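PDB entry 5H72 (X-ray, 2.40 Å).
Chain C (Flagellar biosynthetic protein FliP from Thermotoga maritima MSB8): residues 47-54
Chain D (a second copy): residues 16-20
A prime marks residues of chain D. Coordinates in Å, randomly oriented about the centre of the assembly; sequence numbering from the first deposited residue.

Chain C, residues 47-54: FMLAKNSG
Chain D, residues 16-20: TGYQE

The carboxyl end of an α-helix is a natural docking site for a donor-bearing side chain, because its last carbonyl groups have run out of amide partners further along the helix. The contact between two copies of FliP from Thermotoga maritima is a compact example, in which one glutamine of the second copy reaches into the helix end of the first.

In chain C, residues 47 to 51 form the last part of a helix that begins earlier, with phi/psi close to -65/-40. Lys51 N bonds to Phe47 O at 2.7 Å. Asn52 is the first residue to leave helical angles, at -99/35, and Asn52 N makes only weak bonds, to Met48 O at 3.3 Å and to Leu49 O at 3.4 Å. Ser53 follows at -146/-27, and Gly54 at 111/-3, where Gly54 N still reaches Ala50 O at 3.1 Å. A β-carbon on Gly54 would be jammed against the carbonyl O of Ser53, so the backbone itself calls for glycine here. In chain D, Gly17′ to Glu20′ are helical, with phi/psi near -65/-40, and the helix continues beyond them. The register sets Leu49 CA 7.4 Å from Gln19′ CA and Asn52 CA 6.4 Å from Thr16′ CA, so that the numbering rises along one stretch as it falls along the other.

Gln19′ covers the most surface, 80 of the 278 Å² buried in total. Its CA-to-CB bond points toward chain C, and chi1 -60° (m), chi2 -80° (m) and chi3 44° deliver the amide to the helix end. There Gln19′ NE2 donates a hydrogen bond to Asn52 O at 2.9 Å, with an N-H...O angle of 133°. Gln19′ NE2 also lies 3.0 Å from Leu49 O and 2.7 Å from Ser53 OG. Glutamine suits this place because it combines a reach of several bonds with an uncharged amide donor. The buried Leu49 lies beside the amide with its compact apolar side chain: with chi1 -98°, between wells, and chi2 38°, Leu49 CG comes within 3.9 Å of Gln19′ OE1. Ser53, chi1 -67° (m), borders the amide with its small hydroxyl.

Asn52, the second largest contributor at 52 Å², also points its CA-to-CB bond toward chain D. Its short side chain, with chi1 -46° (m) and chi2 -14°, extends beside Thr16′ (CA-to-CB sideways, chi1 -34°, between wells), where Asn52 ND2 lies 3.9 Å from Thr16′ N and 4.0 Å from Thr16′ OG1. Asn52 CB packs 3.7 Å from Gln19′ NE2, so the residue supplies both the accepting carbonyl and part of the amide's surroundings.

Tyr18′ covers 39 Å² and adds an apolar contact. Chi1 -81° (m) and chi2 -33° place the edge of its broad ring against Met48, whose CB leaves sideways but whose unbranched, flexible thioether chain (chi1 -169°, chi2 -104°, chi3 -69°) brings Met48 CE to 4.1 Å from Tyr18′ CD2, near the ring plane.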

# COMPACT_ATOMS: atom_id res chain seq x y z
N PHE C 47 12.22 12.47 -13.29
CA PHE C 47 12.65 13.75 -13.85
C PHE C 47 11.49 14.48 -14.51
O PHE C 47 11.33 15.69 -14.32
CB PHE C 47 13.78 13.55 -14.85
CG PHE C 47 15.02 12.99 -14.23
CD1 PHE C 47 15.76 13.76 -13.34
CD2 PHE C 47 15.45 11.71 -14.52
CE1 PHE C 47 16.91 13.25 -12.75
CE2 PHE C 47 16.59 11.20 -13.94
CZ PHE C 47 17.32 11.97 -13.05
N MET C 48 10.71 13.75 -15.29
CA MET C 48 9.51 14.29 -15.92
C MET C 48 8.62 14.94 -14.86
O MET C 48 8.23 16.10 -15.00
CB MET C 48 8.76 13.19 -16.66
CG MET C 48 7.64 13.67 -17.57
SD MET C 48 5.99 13.40 -16.88
CE MET C 48 5.86 11.61 -16.95
N LEU C 49 8.34 14.21 -13.79
CA LEU C 49 7.48 14.73 -12.72
C LEU C 49 8.15 15.86 -11.94
O LEU C 49 7.48 16.78 -11.47
CB LEU C 49 7.07 13.61 -11.77
CG LEU C 49 5.70 12.98 -11.99
CD1 LEU C 49 5.37 12.86 -13.47
CD2 LEU C 49 5.66 11.61 -11.34
N ALA C 50 9.47 15.78 -11.79
CA ALA C 50 10.20 16.81 -11.08
C ALA C 50 10.20 18.11 -11.88
O ALA C 50 10.04 19.20 -11.33
CB ALA C 50 11.62 16.36 -10.80
N LYS C 51 10.37 17.98 -13.20
CA LYS C 51 10.43 19.12 -14.10
C LYS C 51 9.11 19.90 -14.09
O LYS C 51 9.09 21.11 -14.29
CB LYS C 51 10.76 18.65 -15.52
CG LYS C 51 10.84 19.73 -16.58
CD LYS C 51 11.61 19.22 -17.80
CE LYS C 51 11.50 20.17 -18.99
NZ LYS C 51 10.13 20.16 -19.58
N ASN C 52 8.02 19.19 -13.83
CA ASN C 52 6.70 19.80 -13.76
C ASN C 52 6.26 20.09 -12.33
O ASN C 52 5.08 19.99 -12.00
CB ASN C 52 5.66 18.91 -14.44
CG ASN C 52 6.14 18.38 -15.78
OD1 ASN C 52 7.13 18.86 -16.34
ND2 ASN C 52 5.42 17.39 -16.31
N SER C 53 7.22 20.44 -11.47
CA SER C 53 6.89 20.77 -10.09
C SER C 53 7.82 21.85 -9.56
O SER C 53 7.45 22.62 -8.68
CB SER C 53 6.95 19.53 -9.21
OG SER C 53 5.93 18.61 -9.56
N GLY C 54 9.02 21.91 -10.12
CA GLY C 54 9.97 22.95 -9.75
C GLY C 54 11.16 22.43 -8.98
O GLY C 54 12.07 23.20 -8.65
N THR D 16 1.65 16.82 -17.31
CA THR D 16 1.17 17.59 -16.18
C THR D 16 -0.22 17.10 -15.79
O THR D 16 -0.73 17.40 -14.71
CB THR D 16 1.11 19.11 -16.48
OG1 THR D 16 2.19 19.46 -17.36
CG2 THR D 16 1.22 19.92 -15.19
N GLY D 17 -0.84 16.36 -16.70
CA GLY D 17 -2.12 15.73 -16.43
C GLY D 17 -1.93 14.65 -15.39
O GLY D 17 -2.83 14.39 -14.58
N TYR D 18 -0.77 14.01 -15.41
CA TYR D 18 -0.43 13.00 -14.42
C TYR D 18 -0.37 13.62 -13.04
O TYR D 18 -0.78 13.00 -12.06
CB TYR D 18 0.90 12.33 -14.75
CG TYR D 18 0.80 11.25 -15.80
CD1 TYR D 18 -0.34 10.46 -15.89
CD2 TYR D 18 1.84 11.02 -16.68
CE1 TYR D 18 -0.44 9.47 -16.85
CE2 TYR D 18 1.75 10.02 -17.64
CZ TYR D 18 0.61 9.25 -17.72
OH TYR D 18 0.52 8.27 -18.67
N GLN D 19 0.14 14.84 -12.97
CA GLN D 19 0.23 15.56 -11.71
C GLN D 19 -1.16 15.74 -11.10
O GLN D 19 -1.40 15.39 -9.95
CB GLN D 19 0.91 16.91 -11.90
CG GLN D 19 2.35 16.83 -12.45
CD GLN D 19 3.38 16.50 -11.38
OE1 GLN D 19 3.18 15.61 -10.54
NE2 GLN D 19 4.51 17.21 -11.41
N GLU D 20 -2.08 16.28 -11.89
CA GLU D 20 -3.42 16.58 -11.41
C GLU D 20 -4.20 15.30 -11.10
O GLU D 20 -5.08 15.28 -10.24
CB GLU D 20 -4.16 17.42 -12.45
CG GLU D 20 -5.45 18.05 -11.94
CD GLU D 20 -6.65 17.17 -12.17
OE1 GLU D 20 -7.76 17.50 -11.67
OE2 GLU D 20 -6.50 16.13 -12.85